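Local coordinates for 378aa long hypothetical citrate synthase (Sulfolobus tokodaii, PDB 1VGM), which is a member of the citrate synthase family, whose proteins are largely helical, and forms a dimer, at residues 43-46 with 47-51; 172-175 with 176-180; 287-290 with 291-294; 293-296 with 297-301; 314-317 with 318-321. All blocks are in the same frame, centred on the assembly; numbering follows the deposited sequence.

Contact 1 of 5, residues 43-46 with 47-51; sequences ASYE and ELIHL
Ser44 and Glu47 show how the first turn of a helix can be closed by side chains. Ser44 holds the N-cap position of helix 45-54. With chi1 at 70°, its OG sits between the backbone N and the carbonyl carbon, facing the start of the helix, where it accepts a weak bond of 3.3 Å from Glu47 N. The same OG donates to Glu47 OE2 at 2.9 Å, which receives the bond on its anti lone pair. Glu47 reaches back because its CG lies beside its own backbone N (chi1 -71°) and the chain then runs extended; OE2 also packs 3.6 Å from Ala43 CB.

One turn on, Ile49 lies over the Tyr45 ring: CG1 stands 4.1 Å from the ring centroid, only 7° off the normal, a CH-pi contact, while Ile49 CD1 lies 3.9 Å from Tyr45 CE2. The backbone links the same two residues: Ile49 N bonds Tyr45 O at 2.7 Å. Tyr45 N itself is held by Asp175 of helix 168-180.

Glu47 divides its carboxylate, OE2 going to the cap and OE1 to a salt bridge with Arg378 of the second subunit. A negative group at a helix N-terminus is probably stabilised by the dipole, and here it also joins the cap to the dimer interface.

Contact 2 of 5, residues 172-175 with 176-180; sequences KAMD and ASLIL
The backbone of residues 172-180 is regular alpha helix, the last turns of helix 168-180, with i to i+4 bonds running from Ala176 N to Lys172 O at 2.9 Å through to Ile179 N and Asp175 O. This is a buried helix of the mainly helical citrate synthase fold, packed on helices 36-42, 45-54, 153-162 and 267-280.

Ser177 adds a side-chain bond to the backbone pattern. Its OG, placed beside its own backbone N by a chi1 of -63°, turns back along the helix and donates to Ala173 O at 2.8 Å. Ser177 N donates to the same oxygen at 3.0 Å, and the two donors arrive from opposite faces of the carbonyl plane. The buried hydroxyl thus finds an acceptor without leaving its own helix, and Ala173 O is gripped twice.

On another side of the helix, Met174 bends at chi2 and chi3, which swings its methyl along the helix toward Leu178. Met174 CE lies 3.9 Å from Leu178 CG and 4.0 Å from Leu178 CD2, while the methionine CB points away from the next turn and the side chain packs on Ala154, Phe157 and Leu158 of helix 153-162. Leu178 CG is also 3.4 Å from Met174 O, so it touches both the carbonyl and the methyl of the methionine.

Asp175 faces helix 45-54, where its OD2 accepts from Tyr45 N. One turn later comes an isoleucine that also packs on Leu48: Asp175 OD1 lies 3.9 Å from Ile179 CD1.

Contact 3 of 5, residues 287-290 with 291-294; sequences KKYY and EIAE
Tyr290 and Glu294 lie one turn apart, with the glutamate chain laid across one face of the ring. Glu294 CG stands 3.9 Å from the ring centroid, 19° off its normal, a CH-pi contact displaced toward the rim. The carboxylate continues over the same side with its plane 24° from that of the ring, and Glu294 CD comes within 3.3 Å of Tyr290 CE2. The tyrosine meets it by pointing CG away from its backbone N, whereas Glu294 CG lies beside its own N and the chain then runs straight. Beyond the ring a water joins the polar ends: it is 2.9 Å from Tyr290 OH, in the ring plane, and donates to Glu294 OE1 at 2.8 Å.

All this takes place on helix 284-304, whose i to i+4 backbone bonds set the spacing of the pairs. The helix lies against helices 222-233, 267-280 and 314-323, and Tyr290 packs onto Ala276, Lys277 and Ala280 of the second of these.

Lys287 and Glu291 form a more exposed pair with the same spacing. Their chains slant across one another, and the lysine, extended as far as CE, turns at its last torsion to bring NZ 3.0 Å from Glu291 OE2 in a salt bridge. The ammonium approaches from above the carboxylate plane, 58° out of it. Toward helix 222-233, Ile292 CD1 touches Tyr289 CD2 at 4.3 Å.

Contact 4 of 5, residues 293-296 with 297-301; sequences AERI and EKLGV
Arg295 reaches forward along helix 284-304 to Leu299, and its path shows how an arginine can use both its flat surface and its charge. CB points away from the following turn, and CG lies opposite the backbone N (chi1 179°), continuing outward from the helix. A bend at chi2, 57°, then turns the chain along the helix, so that CD leads NE to the leucine. NE lies 4.1 Å from both Leu299 CG and CD2. Leu299 CD2 is 4.0 Å from Arg295 CZ and lies against one face of the guanidinium, toward its rim. NH2 keeps the same methyl at 4.0 Å. NH1 lies on the side of Lys298, whose CG is 4.5 Å from it.

On the leucine side, Leu299 CG lies beside its own backbone N and only 3.3 Å from Arg295 O. That carbonyl also takes the backbone bond from Leu299 N at 3.0 Å, nearly straight at 177°. Further round the helix, Gly300 N bonds Ile296 O at 2.7 Å.

The partner of the arginine's charge lies elsewhere: NE makes a salt bridge with Asp240 of helix 239-249, whose Phe243 also packs on Leu299. On another side, Glu297 turns OE1 to Lys273 and Tyr316.

Contact across a guanidinium face leaves its N-H bonds, which lie in the plane, available to acceptors. Arg295 can therefore pack on an aliphatic methyl and pair with Asp240 at once, so the salt bridge and the packing both join helix 284-304 to helix 239-249.

Contact 5 of 5, residues 314-317 with 318-321; sequences DFYS and GIVF
Phe321 N donates to Ser317 O at 2.9 Å, a direct backbone bond. Earlier in the turn, two waters stand in for such bonds. One donates to Asp314 O at 2.6 Å and accepts from Gly318 N at 2.9 Å; another spans Phe315 O and Ile319 N in the same manner. Val320 N to Tyr316 O, at 3.4 Å, is direct but weak.

The result is a hydrated turn in the buried helix 314-323 of this mainly helical fold, each water inserted between an i carbonyl and an i+4 amide. Ser317 OG, held between its backbone N and carbonyl carbon by a chi1 of 58°, bonds Tyr181, as does Asp314 OD1.

The Phe321 ring folds back over the turn. Its CG lies beside the backbone N (chi1 -61°), and Ser317 O stands over one face near the rim, 3.4 Å from Phe321 CG. Val320 CB presses on the same oxygen.

Tyr316 and Ile319 point the same way, side by side, with Tyr316 CD2 4.1 Å from Ile319 CD1. They face helices 267-280 and 284-304, where Tyr316 OH bonds Glu297 and Lys273.

The five contacts follow one another along the chain and lie on four helices of the citrate synthase fold. Contacts 3 and 4 overlap at Ala293 and Glu294 on helix 284-304, their centres about 10 Å apart. Contact 5, on the next helix, 314-323, packs on both: Ala293 meets Phe315, Tyr316 and Ile319. Contact 2 touches contact 5 through Ser177 against Val320 and Phe321, and contact 1 through Asp175 and Leu178 against Tyr45. Contacts 1 and 4 are the farthest apart, about 33 Å between centres. Packing therefore runs from contact 1, which touches the second subunit, through 2 and 5 to helix 284-304, whose contacts lie farther from the centre of the chain.

Contact 1 of 5, residues 43-46 with 47-51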
loop_
_atom_site.group_PDB
_atom_site.type_symbol
_atom_site.label_atom_id
_atom_site.label_comp_id
_atom_site.label_asym_id
_atom_site.label_seq_id
_atom_site.Cartn_x
_atom_site.Cartn_y
_atom_site.Cartn_z
ATOM N N ALA A 43 6.988 -4.177 32.103
ATOM C CA ALA A 43 7.157 -5.197 31.071
ATOM C C ALA A 43 8.207 -4.759 30.047
ATOM O O ALA A 43 9.210 -4.139 30.406
ATOM C CB ALA A 43 5.809 -5.474 30.386
ATOM N N SER A 44 7.981 -5.081 28.779
ATOM C CA SER A 44 8.981 -4.849 27.748
ATOM C C SER A 44 8.361 -5.085 26.375
ATOM O O SER A 44 7.287 -5.670 26.267
ATOM C CB SER A 44 10.167 -5.797 27.947
ATOM O OG SER A 44 9.789 -7.129 27.652
ATOM N N TYR A 45 9.036 -4.639 25.324
ATOM C CA TYR A 45 8.491 -4.774 23.985
ATOM C C TYR A 45 8.315 -6.240 23.612
ATOM O O TYR A 45 7.308 -6.616 23.016
ATOM C CB TYR A 45 9.410 -4.084 22.981
ATOM C CG TYR A 45 8.890 -4.057 21.558
ATOM C CD1 TYR A 45 7.608 -3.581 21.261
ATOM C CD2 TYR A 45 9.697 -4.478 20.497
ATOM C CE1 TYR A 45 7.147 -3.522 19.932
ATOM C CE2 TYR A 45 9.245 -4.427 19.174
ATOM C CZ TYR A 45 7.976 -3.951 18.898
ATOM O OH TYR A 45 7.544 -3.916 17.587
ATOM N N GLU A 46 9.293 -7.070 23.961
ATOM C CA GLU A 46 9.179 -8.508 23.713
ATOM C C GLU A 46 7.956 -9.125 24.400
ATOM O O GLU A 46 7.294 -10.003 23.841
ATOM C CB GLU A 46 10.446 -9.242 24.178
ATOM C CG GLU A 46 11.668 -8.992 23.305
ATOM C CD GLU A 46 12.592 -7.931 23.871
ATOM O OE1 GLU A 46 12.089 -6.933 24.445
ATOM O OE2 GLU A 46 13.824 -8.096 23.733
ATOM N N GLU A 47 7.651 -8.676 25.612
ATOM C CA GLU A 47 6.460 -9.166 26.289
ATOM C C GLU A 47 5.185 -8.662 25.620
ATOM O O GLU A 47 4.201 -9.396 25.515
ATOM C CB GLU A 47 6.494 -8.765 27.760
ATOM C CG GLU A 47 7.544 -9.544 28.550
ATOM C CD GLU A 47 7.779 -8.977 29.938
ATOM O OE1 GLU A 47 7.320 -9.583 30.928
ATOM O OE2 GLU A 47 8.429 -7.921 30.031
ATOM N N LEU A 48 5.210 -7.417 25.151
ATOM C CA LEU A 48 4.094 -6.865 24.388
ATOM C C LEU A 48 3.893 -7.530 23.028
ATOM O O LEU A 48 2.760 -7.766 22.606
ATOM C CB LEU A 48 4.273 -5.355 24.184
ATOM C CG LEU A 48 3.157 -4.683 23.363
ATOM C CD1 LEU A 48 1.781 -4.998 23.972
ATOM C CD2 LEU A 48 3.382 -3.173 23.328
ATOM N N ILE A 49 4.987 -7.839 22.344
ATOM C CA ILE A 49 4.906 -8.656 21.141
ATOM C C ILE A 49 4.080 -9.908 21.409
ATOM O O ILE A 49 3.152 -10.210 20.656
ATOM C CB ILE A 49 6.305 -9.091 20.639
ATOM C CG1 ILE A 49 7.084 -7.881 20.133
ATOM C CG2 ILE A 49 6.166 -10.111 19.517
ATOM C CD1 ILE A 49 8.546 -8.198 19.816
ATOM N N HIS A 50 4.413 -10.635 22.474
ATOM C CA HIS A 50 3.728 -11.894 22.766
ATOM C C HIS A 50 2.279 -11.629 23.172
ATOM O O HIS A 50 1.371 -12.387 22.823
ATOM C CB HIS A 50 4.451 -12.651 23.891
ATOM C CG HIS A 50 3.887 -14.011 24.165
ATOM N ND1 HIS A 50 2.756 -14.212 24.929
ATOM C CD2 HIS A 50 4.295 -15.242 23.770
ATOM C CE1 HIS A 50 2.494 -15.505 24.994
ATOM N NE2 HIS A 50 3.412 -16.152 24.298
ATOM N N LEU A 51 2.064 -10.551 23.916
ATOM C CA LEU A 51 0.716 -10.178 24.331
ATOM C C LEU A 51 -0.156 -9.901 23.103
ATOM O O LEU A 51 -1.243 -10.478 22.956
ATOM C CB LEU A 51 0.774 -8.942 25.235
ATOM C CG LEU A 51 -0.522 -8.327 25.769
ATOM C CD1 LEU A 51 -1.290 -9.347 26.606
ATOM C CD2 LEU A 51 -0.181 -7.087 26.601
#

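Contact 2 of 5, residues 172-175 with 176-180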
loop_
_atom_site.group_PDB
_atom_site.type_symbol
_atom_site.label_atom_id
_atom_site.label_comp_id
_atom_site.label_asym_id
_atom_site.label_seq_id
_atom_site.Cartn_x
_atom_site.Cartn_y
_atom_site.Cartn_z
ATOM N N LYS A 172 16.102 1.563 27.964
ATOM C CA LYS A 172 14.787 1.656 28.592
ATOM C C LYS A 172 13.869 2.645 27.856
ATOM O O LYS A 172 12.672 2.384 27.688
ATOM C CB LYS A 172 14.924 2.074 30.065
ATOM C CG LYS A 172 15.316 0.940 31.016
ATOM C CD LYS A 172 15.615 1.451 32.428
ATOM C CE LYS A 172 16.958 2.167 32.484
ATOM N NZ LYS A 172 17.353 2.594 33.862
ATOM N N ALA A 173 14.426 3.773 27.417
ATOM C CA ALA A 173 13.645 4.786 26.701
ATOM C C ALA A 173 13.186 4.289 25.331
ATOM O O ALA A 173 12.093 4.621 24.878
ATOM C CB ALA A 173 14.465 6.076 26.544
ATOM N N MET A 174 14.030 3.504 24.671
ATOM C CA MET A 174 13.706 2.959 23.359
ATOM C C MET A 174 12.638 1.869 23.488
ATOM O O MET A 174 11.691 1.809 22.697
ATOM C CB MET A 174 14.967 2.381 22.711
ATOM C CG MET A 174 14.783 1.929 21.261
ATOM S SD MET A 174 14.503 3.293 20.103
ATOM C CE MET A 174 12.934 2.798 19.337
ATOM N N ASP A 175 12.800 1.012 24.490
ATOM C CA ASP A 175 11.826 -0.037 24.787
ATOM C C ASP A 175 10.458 0.562 25.112
ATOM O O ASP A 175 9.428 0.117 24.595
ATOM C CB ASP A 175 12.320 -0.881 25.967
ATOM C CG ASP A 175 11.388 -2.017 26.299
ATOM O OD1 ASP A 175 10.638 -1.896 27.289
ATOM O OD2 ASP A 175 11.407 -3.034 25.572
ATOM N N ALA A 176 10.447 1.577 25.967
ATOM C CA ALA A 176 9.221 2.326 26.228
ATOM C C ALA A 176 8.583 2.884 24.944
ATOM O O ALA A 176 7.380 2.733 24.717
ATOM C CB ALA A 176 9.513 3.455 27.217
ATOM N N SER A 177 9.390 3.525 24.103
ATOM C CA SER A 177 8.895 4.071 22.844
ATOM C C SER A 177 8.220 3.029 21.956
ATOM O O SER A 177 7.172 3.297 21.369
ATOM C CB SER A 177 10.037 4.729 22.077
ATOM O OG SER A 177 10.556 5.830 22.805
ATOM N N LEU A 178 8.821 1.845 21.856
ATOM C CA LEU A 178 8.271 0.776 21.034
ATOM C C LEU A 178 6.911 0.345 21.579
ATOM O O LEU A 178 5.984 0.076 20.815
ATOM C CB LEU A 178 9.233 -0.420 21.011
ATOM C CG LEU A 178 10.521 -0.160 20.229
ATOM C CD1 LEU A 178 11.540 -1.248 20.519
ATOM C CD2 LEU A 178 10.202 -0.096 18.743
ATOM N N ILE A 179 6.792 0.292 22.902
ATOM C CA ILE A 179 5.512 -0.026 23.534
ATOM C C ILE A 179 4.490 1.078 23.274
ATOM O O ILE A 179 3.329 0.806 22.955
ATOM C CB ILE A 179 5.681 -0.228 25.072
ATOM C CG1 ILE A 179 6.518 -1.484 25.337
ATOM C CG2 ILE A 179 4.321 -0.378 25.747
ATOM C CD1 ILE A 179 6.801 -1.741 26.805
ATOM N N LEU A 180 4.926 2.326 23.414
ATOM C CA LEU A 180 4.008 3.465 23.433
ATOM C C LEU A 180 3.271 3.669 22.102
ATOM O O LEU A 180 2.113 4.071 22.086
ATOM C CB LEU A 180 4.771 4.749 23.792
ATOM C CG LEU A 180 5.080 4.963 25.278
ATOM C CD1 LEU A 180 6.176 6.027 25.447
ATOM C CD2 LEU A 180 3.805 5.390 26.000
#

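Contact 3 of 5, residues 287-290 with 291-294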
loop_
_atom_site.group_PDB
_atom_site.type_symbol
_atom_site.label_atom_id
_atom_site.label_comp_id
_atom_site.label_asym_id
_atom_site.label_seq_id
_atom_site.Cartn_x
_atom_site.Cartn_y
_atom_site.Cartn_z
ATOM N N LYS A 287 17.706 19.174 27.792
ATOM C CA LYS A 287 17.083 20.024 28.793
ATOM C C LYS A 287 16.599 21.320 28.150
ATOM O O LYS A 287 15.519 21.820 28.470
ATOM C CB LYS A 287 18.085 20.331 29.910
ATOM C CG LYS A 287 17.517 21.158 31.056
ATOM C CD LYS A 287 18.471 21.161 32.243
ATOM C CE LYS A 287 18.046 22.151 33.312
ATOM N NZ LYS A 287 18.201 23.553 32.832
ATOM N N LYS A 288 17.402 21.851 27.236
ATOM C CA LYS A 288 17.029 23.049 26.501
ATOM C C LYS A 288 15.650 22.864 25.883
ATOM O O LYS A 288 14.765 23.692 26.071
ATOM C CB LYS A 288 18.056 23.347 25.401
ATOM C CG LYS A 288 17.765 24.618 24.606
ATOM C CD LYS A 288 18.997 25.111 23.839
ATOM C CE LYS A 288 19.166 24.415 22.489
ATOM N NZ LYS A 288 18.116 24.824 21.508
ATOM N N TYR A 289 15.467 21.773 25.146
ATOM C CA TYR A 289 14.231 21.590 24.410
ATOM C C TYR A 289 13.106 21.169 25.340
ATOM O O TYR A 289 11.955 21.579 25.163
ATOM C CB TYR A 289 14.426 20.561 23.295
ATOM C CG TYR A 289 15.277 21.097 22.171
ATOM C CD1 TYR A 289 16.400 20.400 21.725
ATOM C CD2 TYR A 289 14.983 22.331 21.580
ATOM C CE1 TYR A 289 17.209 20.915 20.728
ATOM C CE2 TYR A 289 15.785 22.856 20.582
ATOM C CZ TYR A 289 16.899 22.145 20.161
ATOM O OH TYR A 289 17.708 22.673 19.181
ATOM N N TYR A 290 13.443 20.368 26.344
ATOM C CA TYR A 290 12.467 19.975 27.350
ATOM C C TYR A 290 11.846 21.208 27.993
ATOM O O TYR A 290 10.624 21.300 28.124
ATOM C CB TYR A 290 13.127 19.113 28.429
ATOM C CG TYR A 290 12.152 18.626 29.474
ATOM C CD1 TYR A 290 11.131 17.739 29.137
ATOM C CD2 TYR A 290 12.238 19.062 30.797
ATOM C CE1 TYR A 290 10.221 17.300 30.089
ATOM C CE2 TYR A 290 11.330 18.627 31.760
ATOM C CZ TYR A 290 10.323 17.747 31.394
ATOM O OH TYR A 290 9.408 17.326 32.330
ATOM N N GLU A 291 12.683 22.158 28.394
ATOM C CA GLU A 291 12.193 23.304 29.146
ATOM C C GLU A 291 11.331 24.205 28.266
ATOM O O GLU A 291 10.301 24.722 28.708
ATOM C CB GLU A 291 13.361 24.106 29.721
ATOM C CG GLU A 291 14.031 23.454 30.916
ATOM C CD GLU A 291 15.051 24.365 31.576
ATOM O OE1 GLU A 291 15.646 25.205 30.869
ATOM O OE2 GLU A 291 15.257 24.237 32.799
ATOM N N ILE A 292 11.754 24.380 27.019
ATOM C CA ILE A 292 10.923 25.013 26.010
ATOM C C ILE A 292 9.575 24.300 25.887
ATOM O O ILE A 292 8.528 24.931 25.985
ATOM C CB ILE A 292 11.647 25.018 24.641
ATOM C CG1 ILE A 292 12.789 26.031 24.675
ATOM C CG2 ILE A 292 10.678 25.367 23.522
ATOM C CD1 ILE A 292 13.733 25.921 23.492
ATOM N N ALA A 293 9.609 22.983 25.690
ATOM C CA ALA A 293 8.389 22.188 25.560
ATOM C C ALA A 293 7.469 22.306 26.776
ATOM O O ALA A 293 6.249 22.392 26.620
ATOM C CB ALA A 293 8.745 20.721 25.317
ATOM N N GLU A 294 8.054 22.307 27.974
ATOM C CA GLU A 294 7.301 22.514 29.218
ATOM C C GLU A 294 6.519 23.816 29.219
ATOM O O GLU A 294 5.355 23.854 29.617
ATOM C CB GLU A 294 8.241 22.562 30.420
ATOM C CG GLU A 294 8.808 21.245 30.874
ATOM C CD GLU A 294 9.506 21.384 32.211
ATOM O OE1 GLU A 294 8.898 21.023 33.237
ATOM O OE2 GLU A 294 10.657 21.867 32.236
HETATM O O HOH W 1 9.417 18.735 34.833
#

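Contact 4 of 5, residues 293-296 with 297-301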
loop_
_atom_site.group_PDB
_atom_site.type_symbol
_atom_site.label_atom_id
_atom_site.label_comp_id
_atom_site.label_asym_id
_atom_site.label_seq_id
_atom_site.Cartn_x
_atom_site.Cartn_y
_atom_site.Cartn_z
ATOM N N ALA A 293 9.609 22.983 25.690
ATOM C CA ALA A 293 8.389 22.188 25.560
ATOM C C ALA A 293 7.469 22.306 26.776
ATOM O O ALA A 293 6.249 22.392 26.620
ATOM C CB ALA A 293 8.745 20.721 25.317
ATOM N N GLU A 294 8.054 22.307 27.974
ATOM C CA GLU A 294 7.301 22.514 29.218
ATOM C C GLU A 294 6.519 23.816 29.219
ATOM O O GLU A 294 5.355 23.854 29.617
ATOM C CB GLU A 294 8.241 22.562 30.420
ATOM C CG GLU A 294 8.808 21.245 30.874
ATOM C CD GLU A 294 9.506 21.384 32.211
ATOM O OE1 GLU A 294 8.898 21.023 33.237
ATOM O OE2 GLU A 294 10.657 21.867 32.236
ATOM N N ARG A 295 7.179 24.893 28.811
ATOM C CA ARG A 295 6.560 26.208 28.864
ATOM C C ARG A 295 5.452 26.265 27.835
ATOM O O ARG A 295 4.384 26.807 28.091
ATOM C CB ARG A 295 7.590 27.308 28.577
ATOM C CG ARG A 295 7.014 28.729 28.584
ATOM C CD ARG A 295 6.336 29.052 29.917
ATOM N NE ARG A 295 5.833 30.424 29.974
ATOM C CZ ARG A 295 5.102 30.919 30.970
ATOM N NH1 ARG A 295 4.795 30.160 32.017
ATOM N NH2 ARG A 295 4.672 32.174 30.920
ATOM N N ILE A 296 5.711 25.703 26.664
ATOM C CA ILE A 296 4.706 25.680 25.610
ATOM C C ILE A 296 3.507 24.845 26.053
ATOM O O ILE A 296 2.359 25.183 25.757
ATOM C CB ILE A 296 5.278 25.085 24.300
ATOM C CG1 ILE A 296 6.373 26.002 23.739
ATOM C CG2 ILE A 296 4.153 24.894 23.288
ATOM C CD1 ILE A 296 5.892 27.407 23.429
ATOM N N GLU A 297 3.777 23.756 26.764
ATOM C CA GLU A 297 2.704 22.910 27.269
ATOM C C GLU A 297 1.804 23.703 28.217
ATOM O O GLU A 297 0.583 23.625 28.123
ATOM C CB GLU A 297 3.266 21.687 27.999
ATOM C CG GLU A 297 2.180 20.777 28.566
ATOM C CD GLU A 297 2.706 19.812 29.602
ATOM O OE1 GLU A 297 3.919 19.529 29.586
ATOM O OE2 GLU A 297 1.906 19.332 30.430
ATOM N N LYS A 298 2.414 24.466 29.121
ATOM C CA LYS A 298 1.654 25.311 30.045
ATOM C C LYS A 298 0.782 26.350 29.326
ATOM O O LYS A 298 -0.419 26.444 29.580
ATOM C CB LYS A 298 2.600 26.019 31.018
ATOM C CG LYS A 298 1.893 26.742 32.158
ATOM C CD LYS A 298 0.991 25.792 32.947
ATOM C CE LYS A 298 1.770 24.627 33.564
ATOM N NZ LYS A 298 2.100 24.854 35.008
ATOM N N LEU A 299 1.381 27.126 28.430
ATOM C CA LEU A 299 0.618 28.098 27.656
ATOM C C LEU A 299 -0.472 27.387 26.865
ATOM O O LEU A 299 -1.615 27.850 26.808
ATOM C CB LEU A 299 1.544 28.862 26.707
ATOM C CG LEU A 299 2.683 29.591 27.430
ATOM C CD1 LEU A 299 3.688 30.123 26.411
ATOM C CD2 LEU A 299 2.108 30.724 28.285
ATOM N N GLY A 300 -0.105 26.250 26.274
ATOM C CA GLY A 300 -1.047 25.445 25.517
ATOM C C GLY A 300 -2.269 25.014 26.306
ATOM O O GLY A 300 -3.401 25.175 25.848
ATOM N N VAL A 301 -2.044 24.462 27.492
ATOM C CA VAL A 301 -3.142 24.062 28.361
ATOM C C VAL A 301 -3.989 25.267 28.778
ATOM O O VAL A 301 -5.211 25.238 28.640
ATOM C CB VAL A 301 -2.618 23.329 29.632
ATOM C CG1 VAL A 301 -3.773 23.044 30.593
ATOM C CG2 VAL A 301 -1.949 22.016 29.239
#

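Contact 5 of 5, residues 314-317 with 318-321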
loop_
_atom_site.group_PDB
_atom_site.type_symbol
_atom_site.label_atom_id
_atom_site.label_comp_id
_atom_site.label_asym_id
_atom_site.label_seq_id
_atom_site.Cartn_x
_atom_site.Cartn_y
_atom_site.Cartn_z
ATOM N N ASP A 314 2.526 12.977 20.341
ATOM C CA ASP A 314 3.588 13.471 19.465
ATOM C C ASP A 314 4.297 14.700 20.036
ATOM O O ASP A 314 5.305 15.147 19.493
ATOM C CB ASP A 314 3.021 13.814 18.075
ATOM C CG ASP A 314 2.214 12.673 17.471
ATOM O OD1 ASP A 314 2.728 11.532 17.462
ATOM O OD2 ASP A 314 1.070 12.912 17.008
ATOM N N PHE A 315 3.774 15.249 21.129
ATOM C CA PHE A 315 4.329 16.477 21.695
ATOM C C PHE A 315 5.718 16.280 22.288
ATOM O O PHE A 315 6.580 17.133 22.125
ATOM C CB PHE A 315 3.410 17.040 22.776
ATOM C CG PHE A 315 3.766 18.435 23.216
ATOM C CD1 PHE A 315 3.407 19.538 22.443
ATOM C CD2 PHE A 315 4.475 18.644 24.394
ATOM C CE1 PHE A 315 3.724 20.835 22.856
ATOM C CE2 PHE A 315 4.798 19.935 24.816
ATOM C CZ PHE A 315 4.433 21.032 24.039
ATOM N N TYR A 316 5.925 15.163 22.986
ATOM C CA TYR A 316 7.184 14.927 23.695
ATOM C C TYR A 316 8.009 13.812 23.077
ATOM O O TYR A 316 9.133 13.583 23.501
ATOM C CB TYR A 316 6.934 14.590 25.175
ATOM C CG TYR A 316 6.722 15.803 26.052
ATOM C CD1 TYR A 316 5.477 16.067 26.618
ATOM C CD2 TYR A 316 7.759 16.706 26.297
ATOM C CE1 TYR A 316 5.262 17.196 27.402
ATOM C CE2 TYR A 316 7.552 17.848 27.082
ATOM C CZ TYR A 316 6.300 18.085 27.628
ATOM O OH TYR A 316 6.077 19.217 28.380
ATOM N N SER A 317 7.459 13.115 22.084
ATOM C CA SER A 317 8.102 11.896 21.591
ATOM C C SER A 317 9.427 12.228 20.904
ATOM O O SER A 317 10.437 11.540 21.097
ATOM C CB SER A 317 7.175 11.150 20.617
ATOM O OG SER A 317 6.798 11.964 19.516
ATOM N N GLY A 318 9.419 13.295 20.112
ATOM C CA GLY A 318 10.603 13.665 19.360
ATOM C C GLY A 318 11.771 14.092 20.230
ATOM O O GLY A 318 12.920 13.854 19.873
ATOM N N ILE A 319 11.486 14.725 21.365
ATOM C CA ILE A 319 12.527 15.079 22.320
ATOM C C ILE A 319 13.162 13.800 22.873
ATOM O O ILE A 319 14.368 13.752 23.111
ATOM C CB ILE A 319 11.954 15.919 23.495
ATOM C CG1 ILE A 319 11.539 17.311 23.000
ATOM C CG2 ILE A 319 12.992 16.053 24.606
ATOM C CD1 ILE A 319 10.847 18.159 24.061
ATOM N N VAL A 320 12.353 12.762 23.066
ATOM C CA VAL A 320 12.887 11.453 23.441
ATOM C C VAL A 320 13.785 10.867 22.350
ATOM O O VAL A 320 14.901 10.435 22.629
ATOM C CB VAL A 320 11.755 10.442 23.737
ATOM C CG1 VAL A 320 12.358 9.075 24.068
ATOM C CG2 VAL A 320 10.891 10.942 24.897
ATOM N N PHE A 321 13.294 10.857 21.109
ATOM C CA PHE A 321 14.062 10.339 19.975
ATOM C C PHE A 321 15.340 11.144 19.768
ATOM O O PHE A 321 16.394 10.585 19.463
ATOM C CB PHE A 321 13.234 10.394 18.684
ATOM C CG PHE A 321 11.969 9.580 18.723
ATOM C CD1 PHE A 321 10.909 9.876 17.863
ATOM C CD2 PHE A 321 11.830 8.519 19.607
ATOM C CE1 PHE A 321 9.733 9.121 17.885
ATOM C CE2 PHE A 321 10.659 7.761 19.635
ATOM C CZ PHE A 321 9.609 8.063 18.777
HETATM O O HOH W 2 7.747 15.238 18.685
HETATM O O HOH W 3 9.077 16.466 21.021
#